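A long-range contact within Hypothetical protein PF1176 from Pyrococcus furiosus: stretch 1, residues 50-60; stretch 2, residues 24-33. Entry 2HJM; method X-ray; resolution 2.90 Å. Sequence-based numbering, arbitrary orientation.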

# COMPACT_ATOMS: atom_id res chain seq x y z
N ALA A 50 -1.27 9.11 -2.96
CA ALA A 50 -2.70 9.24 -3.25
C ALA A 50 -2.95 10.16 -4.41
O ALA A 50 -3.94 10.01 -5.12
CB ALA A 50 -3.43 9.74 -2.02
N SER A 51 -2.06 11.12 -4.62
CA SER A 51 -2.22 12.03 -5.74
C SER A 51 -1.77 11.36 -7.04
O SER A 51 -2.49 11.35 -8.04
CB SER A 51 -1.41 13.30 -5.51
OG SER A 51 -1.67 13.84 -4.23
N ILE A 52 -0.59 10.77 -7.02
CA ILE A 52 -0.09 10.12 -8.21
C ILE A 52 -0.98 8.95 -8.62
O ILE A 52 -1.35 8.83 -9.78
CB ILE A 52 1.36 9.60 -8.00
CG1 ILE A 52 2.29 10.76 -7.64
CG2 ILE A 52 1.88 8.92 -9.26
CD1 ILE A 52 3.66 10.31 -7.22
N TYR A 53 -1.32 8.09 -7.66
CA TYR A 53 -2.15 6.91 -7.93
C TYR A 53 -3.51 7.30 -8.45
O TYR A 53 -4.00 6.70 -9.40
CB TYR A 53 -2.30 6.05 -6.67
CG TYR A 53 -1.05 5.28 -6.28
CD1 TYR A 53 -0.90 4.79 -4.99
CD2 TYR A 53 -0.01 5.07 -7.19
CE1 TYR A 53 0.25 4.12 -4.61
CE2 TYR A 53 1.15 4.40 -6.82
CZ TYR A 53 1.27 3.93 -5.52
OH TYR A 53 2.42 3.26 -5.13
N GLY A 54 -4.13 8.29 -7.82
CA GLY A 54 -5.44 8.72 -8.27
C GLY A 54 -5.31 9.18 -9.71
O GLY A 54 -6.18 8.92 -10.56
N PHE A 55 -4.20 9.86 -9.98
CA PHE A 55 -3.88 10.38 -11.29
C PHE A 55 -3.75 9.24 -12.30
O PHE A 55 -4.24 9.33 -13.43
CB PHE A 55 -2.58 11.17 -11.18
CG PHE A 55 -2.07 11.68 -12.48
CD1 PHE A 55 -0.88 11.20 -13.01
CD2 PHE A 55 -2.76 12.64 -13.19
CE1 PHE A 55 -0.39 11.68 -14.23
CE2 PHE A 55 -2.28 13.12 -14.41
CZ PHE A 55 -1.10 12.64 -14.93
N LEU A 56 -3.08 8.17 -11.91
CA LEU A 56 -2.93 7.04 -12.81
C LEU A 56 -4.28 6.40 -13.06
O LEU A 56 -4.55 5.93 -14.17
CB LEU A 56 -1.98 6.00 -12.22
CG LEU A 56 -0.56 6.43 -11.85
CD1 LEU A 56 0.17 5.20 -11.35
CD2 LEU A 56 0.16 7.05 -13.05
N GLU A 57 -5.14 6.37 -12.04
CA GLU A 57 -6.47 5.77 -12.19
C GLU A 57 -7.18 6.54 -13.27
O GLU A 57 -7.69 5.94 -14.21
CB GLU A 57 -7.28 5.84 -10.89
CG GLU A 57 -7.33 4.51 -10.13
CD GLU A 57 -8.65 4.27 -9.38
OE1 GLU A 57 -9.73 4.44 -9.97
OE2 GLU A 57 -8.60 3.89 -8.19
N GLY A 58 -7.20 7.87 -13.12
CA GLY A 58 -7.83 8.73 -14.11
C GLY A 58 -7.32 8.42 -15.51
O GLY A 58 -8.09 8.34 -16.45
N ILE A 59 -6.01 8.26 -15.66
CA ILE A 59 -5.47 7.93 -16.97
C ILE A 59 -5.98 6.54 -17.40
O ILE A 59 -6.63 6.40 -18.44
CB ILE A 59 -3.94 7.95 -16.94
CG1 ILE A 59 -3.46 9.40 -16.95
CG2 ILE A 59 -3.39 7.17 -18.11
CD1 ILE A 59 -1.96 9.56 -16.73
N LEU A 60 -5.68 5.53 -16.61
CA LEU A 60 -6.11 4.18 -16.92
C LEU A 60 -7.60 4.03 -17.18
O LEU A 60 -8.01 3.15 -17.95
CB LEU A 60 -5.71 3.24 -15.79
CG LEU A 60 -4.21 3.03 -15.61
CD1 LEU A 60 -3.95 2.14 -14.41
CD2 LEU A 60 -3.63 2.41 -16.89
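Stretch 2 (24-33) NLAKAIERFI

Stretch 2 is helical from N24 to I33 and runs nearly antiparallel to the helix of stretch 1, their N-to-C directions 163° apart and their axes 11.0 Å apart at closest approach. The register follows from this direction: the CA of I33 lies 6.7 Å from the CA of I52, the CA of I29 8.1 Å from the CA of L56, and the CA of L25 8.5 Å from the CA of I59.

F32 has the most surface covered, followed by F55. Each points its CB toward the opposing helix with chi1 in t, and the rings stack face to face, centroids 3.7 Å apart and planes only 8° from parallel. Flat aromatic rings suit such a place, since they fill the gap between helices with broad apolar faces. The ring of F55 reaches past that of F32, so that F55 CE1 comes 3.4 Å from F32 CB and 3.9 Å from I29 CA, which lies at the ring's edge. F32 CE1 also meets I52 CG1 at 4.2 Å.

I59 carries the packing onward. Its CD1 approaches I29 CG1 at 3.6 Å, while its CG2 lies 4.1 Å from L25 CD2; a branched aliphatic side chain can thus touch two neighbours one helical turn apart. No hydrogen bond crosses the contact, which rests on apolar packing.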

# COMPACT_ATOMS: atom_id res chain seq x y z
N ASN A 24 2.56 11.37 -25.74
CA ASN A 24 2.39 12.62 -25.02
C ASN A 24 1.78 12.33 -23.65
O ASN A 24 1.97 13.09 -22.69
CB ASN A 24 1.51 13.57 -25.83
N LEU A 25 1.07 11.22 -23.56
CA LEU A 25 0.43 10.80 -22.32
C LEU A 25 1.49 10.29 -21.37
O LEU A 25 1.52 10.68 -20.20
CB LEU A 25 -0.58 9.69 -22.61
CG LEU A 25 -1.60 9.41 -21.52
CD1 LEU A 25 -2.35 10.71 -21.21
CD2 LEU A 25 -2.56 8.32 -21.98
N ALA A 26 2.35 9.41 -21.87
CA ALA A 26 3.44 8.86 -21.09
C ALA A 26 4.35 10.02 -20.70
O ALA A 26 4.91 10.04 -19.60
CB ALA A 26 4.21 7.84 -21.91
N LYS A 27 4.47 10.99 -21.60
CA LYS A 27 5.29 12.17 -21.34
C LYS A 27 4.63 13.02 -20.25
O LYS A 27 5.31 13.63 -19.42
CB LYS A 27 5.45 12.98 -22.62
N ALA A 28 3.29 13.05 -20.27
CA ALA A 28 2.48 13.80 -19.30
C ALA A 28 2.66 13.27 -17.88
O ALA A 28 2.80 14.04 -16.93
CB ALA A 28 1.02 13.72 -19.70
N ILE A 29 2.65 11.94 -17.73
CA ILE A 29 2.85 11.33 -16.42
C ILE A 29 4.13 11.89 -15.81
O ILE A 29 4.11 12.45 -14.71
CB ILE A 29 2.97 9.80 -16.53
CG1 ILE A 29 1.64 9.21 -16.98
CG2 ILE A 29 3.40 9.21 -15.19
CD1 ILE A 29 1.65 7.70 -17.16
N GLU A 30 5.25 11.73 -16.51
CA GLU A 30 6.52 12.22 -16.01
C GLU A 30 6.35 13.67 -15.57
O GLU A 30 6.74 14.04 -14.46
CB GLU A 30 7.61 12.12 -17.09
CG GLU A 30 7.92 10.69 -17.52
CD GLU A 30 8.82 10.63 -18.75
OE1 GLU A 30 8.52 11.31 -19.76
OE2 GLU A 30 9.82 9.89 -18.71
N ARG A 31 5.76 14.48 -16.44
CA ARG A 31 5.54 15.87 -16.10
C ARG A 31 4.81 15.91 -14.75
O ARG A 31 5.18 16.68 -13.87
CB ARG A 31 4.74 16.57 -17.18
N PHE A 32 3.79 15.07 -14.58
CA PHE A 32 3.03 15.05 -13.34
C PHE A 32 3.85 14.56 -12.13
O PHE A 32 3.92 15.24 -11.10
CB PHE A 32 1.75 14.21 -13.51
CG PHE A 32 0.84 14.23 -12.31
CD1 PHE A 32 1.10 13.45 -11.19
CD2 PHE A 32 -0.26 15.09 -12.28
CE1 PHE A 32 0.31 13.53 -10.06
CE2 PHE A 32 -1.06 15.17 -11.14
CZ PHE A 32 -0.78 14.39 -10.03
N ILE A 33 4.47 13.39 -12.24
CA ILE A 33 5.24 12.88 -11.11
C ILE A 33 6.32 13.88 -10.68
O ILE A 33 6.57 14.05 -9.49
CB ILE A 33 5.87 11.54 -11.46